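PDB 6BJA: acetyl-CoA acetyltransferase A from Ascaris suum, which probably transfers acetyl groups between coenzyme A thioesters in lipid metabolism, as a thiolase-family acetyl-CoA C-acetyltransferase. Local coordinates for residues R115-A119 with V264-V270; V40-I45 with A260-V264. All coordinates share one frame; numbering follows the deposited sequence.

Contact 1. Residues R115-A119 with V264-V270; sequences RIVVA and VLASGEV
V264 faces V118 across two neighbouring antiparallel strands, 116-119 and 264-267, in the N-terminal half of the thiolase fold; the pair is non-hydrogen-bonded, and the two CG2 methyls meet at 4.1 Å. L265 pairs with V117 through two backbone bonds, L265 N to V117 O at 2.8 Å and V117 N to L265 O at 3.0 Å. On the face these two share, L265 CB and CD1 lie against V117 CG2, and I109 of helix 97-110 covers L265. A266 sits opposite I116, with the CA atoms 4.4 Å apart, and its CB turns to the same face as I116 and V264. S267 closes the strand pair: its N bonds to R115 O in the carbonyl plane, while its OG, placed between the backbone N and the carbonyl carbon (chi1 74°), caps helix 268-274 by accepting from V270 N at 3.2 Å. E269 brings its carboxylate beside the R115 guanidinium in a salt bridge whose modelled separation is too short to trust; R115 NH1 makes a separate salt bridge to E273. V270 ends the segment as a wedge between R115 and I116, its CG2 lying over one face of the guanidinium and 3.7 Å from I116 CG1.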
loop_
_atom_site.group_PDB
_atom_site.type_symbol
_atom_site.label_atom_id
_atom_site.label_comp_id
_atom_site.label_asym_id
_atom_site.label_seq_id
_atom_site.Cartn_x
_atom_site.Cartn_y
_atom_site.Cartn_z
ATOM N N ARG A 115 45.618 5.770 3.844
ATOM C CA ARG A 115 46.420 6.558 2.915
ATOM C C ARG A 115 45.587 7.082 1.755
ATOM O O ARG A 115 45.873 8.143 1.225
ATOM C CB ARG A 115 47.569 5.720 2.355
ATOM C CG ARG A 115 48.728 5.496 3.322
ATOM C CD ARG A 115 49.559 4.279 2.895
ATOM N NE ARG A 115 50.329 4.469 1.663
ATOM C CZ ARG A 115 51.564 4.964 1.615
ATOM N NH1 ARG A 115 52.183 5.095 0.456
ATOM N NH2 ARG A 115 52.180 5.348 2.724
ATOM N N ILE A 116 44.599 6.296 1.335
ATOM C CA ILE A 116 43.827 6.577 0.121
ATOM C C ILE A 116 42.372 6.190 0.341
ATOM O O ILE A 116 42.083 5.056 0.669
ATOM C CB ILE A 116 44.357 5.798 -1.096
ATOM C CG1 ILE A 116 45.836 6.113 -1.334
ATOM C CG2 ILE A 116 43.534 6.144 -2.335
ATOM C CD1 ILE A 116 46.511 5.134 -2.284
ATOM N N VAL A 117 41.444 7.127 0.161
ATOM C CA VAL A 117 40.040 6.779 0.279
ATOM C C VAL A 117 39.224 7.476 -0.794
ATOM O O VAL A 117 39.685 8.457 -1.393
ATOM C CB VAL A 117 39.449 7.156 1.655
ATOM C CG1 VAL A 117 40.285 6.576 2.816
ATOM C CG2 VAL A 117 39.338 8.612 1.794
ATOM N N VAL A 118 38.027 6.956 -1.046
ATOM C CA VAL A 118 37.075 7.669 -1.882
ATOM C C VAL A 118 35.883 8.086 -1.016
ATOM O O VAL A 118 35.332 7.281 -0.251
ATOM C CB VAL A 118 36.635 6.829 -3.115
ATOM C CG1 VAL A 118 35.826 5.581 -2.753
ATOM C CG2 VAL A 118 35.865 7.745 -4.098
ATOM N N ALA A 119 35.545 9.374 -1.094
ATOM C CA ALA A 119 34.437 9.950 -0.353
ATOM C C ALA A 119 33.446 10.506 -1.365
ATOM O O ALA A 119 33.832 11.245 -2.277
ATOM C CB ALA A 119 34.938 11.027 0.566
ATOM N N VAL A 264 38.484 11.482 -4.738
ATOM C CA VAL A 264 39.499 10.595 -4.168
ATOM C C VAL A 264 40.444 11.445 -3.330
ATOM O O VAL A 264 40.946 12.460 -3.801
ATOM C CB VAL A 264 40.267 9.832 -5.261
ATOM C CG1 VAL A 264 41.479 9.106 -4.699
ATOM C CG2 VAL A 264 39.354 8.858 -5.925
ATOM N N LEU A 265 40.692 11.006 -2.093
ATOM C CA LEU A 265 41.594 11.692 -1.186
ATOM C C LEU A 265 42.828 10.825 -0.972
ATOM O O LEU A 265 42.723 9.601 -0.919
ATOM C CB LEU A 265 40.911 11.970 0.161
ATOM C CG LEU A 265 39.535 12.631 0.098
ATOM C CD1 LEU A 265 38.908 12.708 1.482
ATOM C CD2 LEU A 265 39.615 14.008 -0.487
ATOM N N ALA A 266 43.988 11.457 -0.861
ATOM C CA ALA A 266 45.217 10.714 -0.586
ATOM C C ALA A 266 46.163 11.504 0.329
ATOM O O ALA A 266 46.157 12.737 0.349
ATOM C CB ALA A 266 45.925 10.348 -1.900
ATOM N N SER A 267 46.982 10.768 1.089
ATOM C CA SER A 267 47.929 11.395 1.992
ATOM C C SER A 267 49.107 12.006 1.239
ATOM O O SER A 267 49.380 11.649 0.093
ATOM C CB SER A 267 48.443 10.369 3.009
ATOM O OG SER A 267 49.359 9.488 2.386
ATOM N N GLY A 268 49.808 12.927 1.894
ATOM C CA GLY A 268 51.027 13.491 1.347
ATOM C C GLY A 268 52.046 12.416 1.006
ATOM O O GLY A 268 52.759 12.539 0.002
ATOM N N GLU A 269 52.112 11.353 1.808
ATOM C CA GLU A 269 53.068 10.275 1.549
ATOM C C GLU A 269 52.770 9.595 0.212
ATOM O O GLU A 269 53.677 9.361 -0.577
ATOM C CB GLU A 269 53.067 9.245 2.682
ATOM C CG GLU A 269 54.218 8.245 2.600
ATOM C CD GLU A 269 54.331 7.356 3.843
ATOM O OE1 GLU A 269 55.401 7.370 4.493
ATOM O OE2 GLU A 269 53.354 6.641 4.166
ATOM N N VAL A 270 51.502 9.295 -0.044
ATOM C CA VAL A 270 51.091 8.716 -1.322
ATOM C C VAL A 270 51.462 9.618 -2.494
ATOM O O VAL A 270 51.951 9.167 -3.541
ATOM C CB VAL A 270 49.572 8.459 -1.341
ATOM C CG1 VAL A 270 49.074 8.159 -2.756
ATOM C CG2 VAL A 270 49.242 7.334 -0.407
#

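Contact 2. Residues V40-I45 with A260-V264; sequences VTKEAI and AAACV
V40 lays its two methyls over residues 260-262 of strand 257-267, CG2 resting between the CB atoms of A260, at 3.7 Å, and A262. This is helix-on-sheet packing of the layered thiolase fold: helix 33-48 lies on one face of the mixed sheet, its axis here 7.5 Å from that of the strand and turned 31° from it. With CG1 of V40 anti to the carbonyl carbon (chi1 -68°), CG2 falls between the backbone N and the carbonyl carbon, which points it at the two alanines and lets CG1 reach the strand backbone, 3.6 Å from A260 O. One helical turn later A44 continues the same contact line. Its CB touches A262 CB and V264 CG2, both at 4.0 Å, and so bridges two successive inward-facing strand positions.

With small alanines at 44 and 262 facing each other, the helix backbone itself comes close to the strand: A262 CB is 3.7 Å from V40 O, a carbonyl already engaged by A44 N within the helix. The side chains of A261 and C263 point to the other face of the sheet, where that of A261 lies about 11 Å from the side chain of H355, a predicted proton acceptor of the active site. On the helix side L120 of strand 116-124 touches both T41 and A262. No hydrogen bond joins the two segments; A44 O bonds instead to S15 OG of strand 11-23. At the far end V264 CG2 sits over the flat face of the same carbonyl, 3.6 Å from A44 O.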
loop_
_atom_site.group_PDB
_atom_site.type_symbol
_atom_site.label_atom_id
_atom_site.label_comp_id
_atom_site.label_asym_id
_atom_site.label_seq_id
_atom_site.Cartn_x
_atom_site.Cartn_y
_atom_site.Cartn_z
ATOM N N VAL A 40 30.230 7.840 -10.444
ATOM C CA VAL A 40 31.195 8.838 -10.004
ATOM C C VAL A 40 32.396 8.210 -9.295
ATOM O O VAL A 40 33.501 8.750 -9.354
ATOM C CB VAL A 40 30.563 9.928 -9.119
ATOM C CG1 VAL A 40 29.629 10.779 -9.954
ATOM C CG2 VAL A 40 29.831 9.338 -7.909
ATOM N N THR A 41 32.208 7.053 -8.660
ATOM C CA THR A 41 33.327 6.398 -8.020
ATOM C C THR A 41 34.316 5.903 -9.069
ATOM O O THR A 41 35.509 6.133 -8.947
ATOM C CB THR A 41 32.845 5.232 -7.132
ATOM O OG1 THR A 41 32.014 5.772 -6.092
ATOM C CG2 THR A 41 34.001 4.488 -6.482
ATOM N N LYS A 42 33.813 5.229 -10.088
ATOM C CA LYS A 42 34.687 4.758 -11.161
ATOM C C LYS A 42 35.402 5.929 -11.823
ATOM O O LYS A 42 36.606 5.839 -12.078
ATOM C CB LYS A 42 33.898 3.958 -12.188
ATOM C CG LYS A 42 33.495 2.568 -11.714
ATOM C CD LYS A 42 32.732 1.859 -12.824
ATOM C CE LYS A 42 33.110 0.403 -12.913
ATOM N NZ LYS A 42 32.463 -0.242 -14.099
ATOM N N GLU A 43 34.703 7.042 -12.076
ATOM C CA GLU A 43 35.383 8.110 -12.817
ATOM C C GLU A 43 36.363 8.841 -11.900
ATOM O O GLU A 43 37.423 9.257 -12.328
ATOM C CB GLU A 43 34.385 9.087 -13.446
ATOM C CG GLU A 43 35.061 10.115 -14.349
ATOM C CD GLU A 43 35.551 9.540 -15.669
ATOM O OE1 GLU A 43 35.027 8.461 -16.096
ATOM O OE2 GLU A 43 36.459 10.186 -16.290
ATOM N N ALA A 44 36.034 8.986 -10.623
ATOM C CA ALA A 44 36.970 9.610 -9.693
ATOM C C ALA A 44 38.268 8.799 -9.565
ATOM O O ALA A 44 39.350 9.370 -9.457
ATOM C CB ALA A 44 36.328 9.781 -8.321
ATOM N N ILE A 45 38.151 7.479 -9.548
ATOM C CA ILE A 45 39.313 6.592 -9.502
ATOM C C ILE A 45 40.131 6.782 -10.787
ATOM O O ILE A 45 41.337 6.985 -10.709
ATOM C CB ILE A 45 38.890 5.145 -9.328
ATOM C CG1 ILE A 45 38.308 4.956 -7.928
ATOM C CG2 ILE A 45 40.067 4.200 -9.536
ATOM C CD1 ILE A 45 37.651 3.613 -7.715
ATOM N N ALA A 260 25.020 12.478 -8.132
ATOM C CA ALA A 260 26.115 11.989 -7.297
ATOM C C ALA A 260 27.395 12.780 -7.545
ATOM O O ALA A 260 27.556 13.436 -8.570
ATOM C CB ALA A 260 26.349 10.500 -7.540
ATOM N N ALA A 261 28.289 12.736 -6.570
ATOM C CA ALA A 261 29.559 13.445 -6.655
ATOM C C ALA A 261 30.588 12.732 -5.804
ATOM O O ALA A 261 30.246 12.213 -4.744
ATOM C CB ALA A 261 29.405 14.885 -6.199
ATOM N N ALA A 262 31.844 12.728 -6.246
ATOM C CA ALA A 262 32.892 11.951 -5.580
ATOM C C ALA A 262 34.252 12.601 -5.659
ATOM O O ALA A 262 34.587 13.235 -6.674
ATOM C CB ALA A 262 32.992 10.521 -6.196
ATOM N N CYS A 263 35.044 12.402 -4.613
ATOM C CA CYS A 263 36.452 12.796 -4.601
ATOM C C CYS A 263 37.315 11.652 -4.126
ATOM O O CYS A 263 36.942 10.938 -3.191
ATOM C CB CYS A 263 36.719 13.962 -3.665
ATOM S SG CYS A 263 35.834 15.477 -3.981
ATOM N N VAL A 264 38.484 11.482 -4.738
ATOM C CA VAL A 264 39.499 10.595 -4.168
ATOM C C VAL A 264 40.444 11.445 -3.330
ATOM O O VAL A 264 40.946 12.460 -3.801
ATOM C CB VAL A 264 40.267 9.832 -5.261
ATOM C CG1 VAL A 264 41.479 9.106 -4.699
ATOM C CG2 VAL A 264 39.354 8.858 -5.925
#

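Contacts 1 and 2 lie on the same side of the chain's centre, their own centres 13 Å apart, and meet on strand 257-267, where V264 belongs to both. Contact 1 pairs that strand with its neighbour 116-124 in the mixed sheet and runs on into helix 268-274; contact 2 stacks helix 33-48 on the sheet. Along the chain the segments alternate: 40-45, 115-119, 260-264, 264-270. Residues far apart in sequence thus converge on one strand, all in the N-terminal part of the thiolase fold. The two are joined directly by a probable hydrogen bond from C263 N to A119 O at 2.9 Å, which continues the strand pairing of contact 1 beneath the helix.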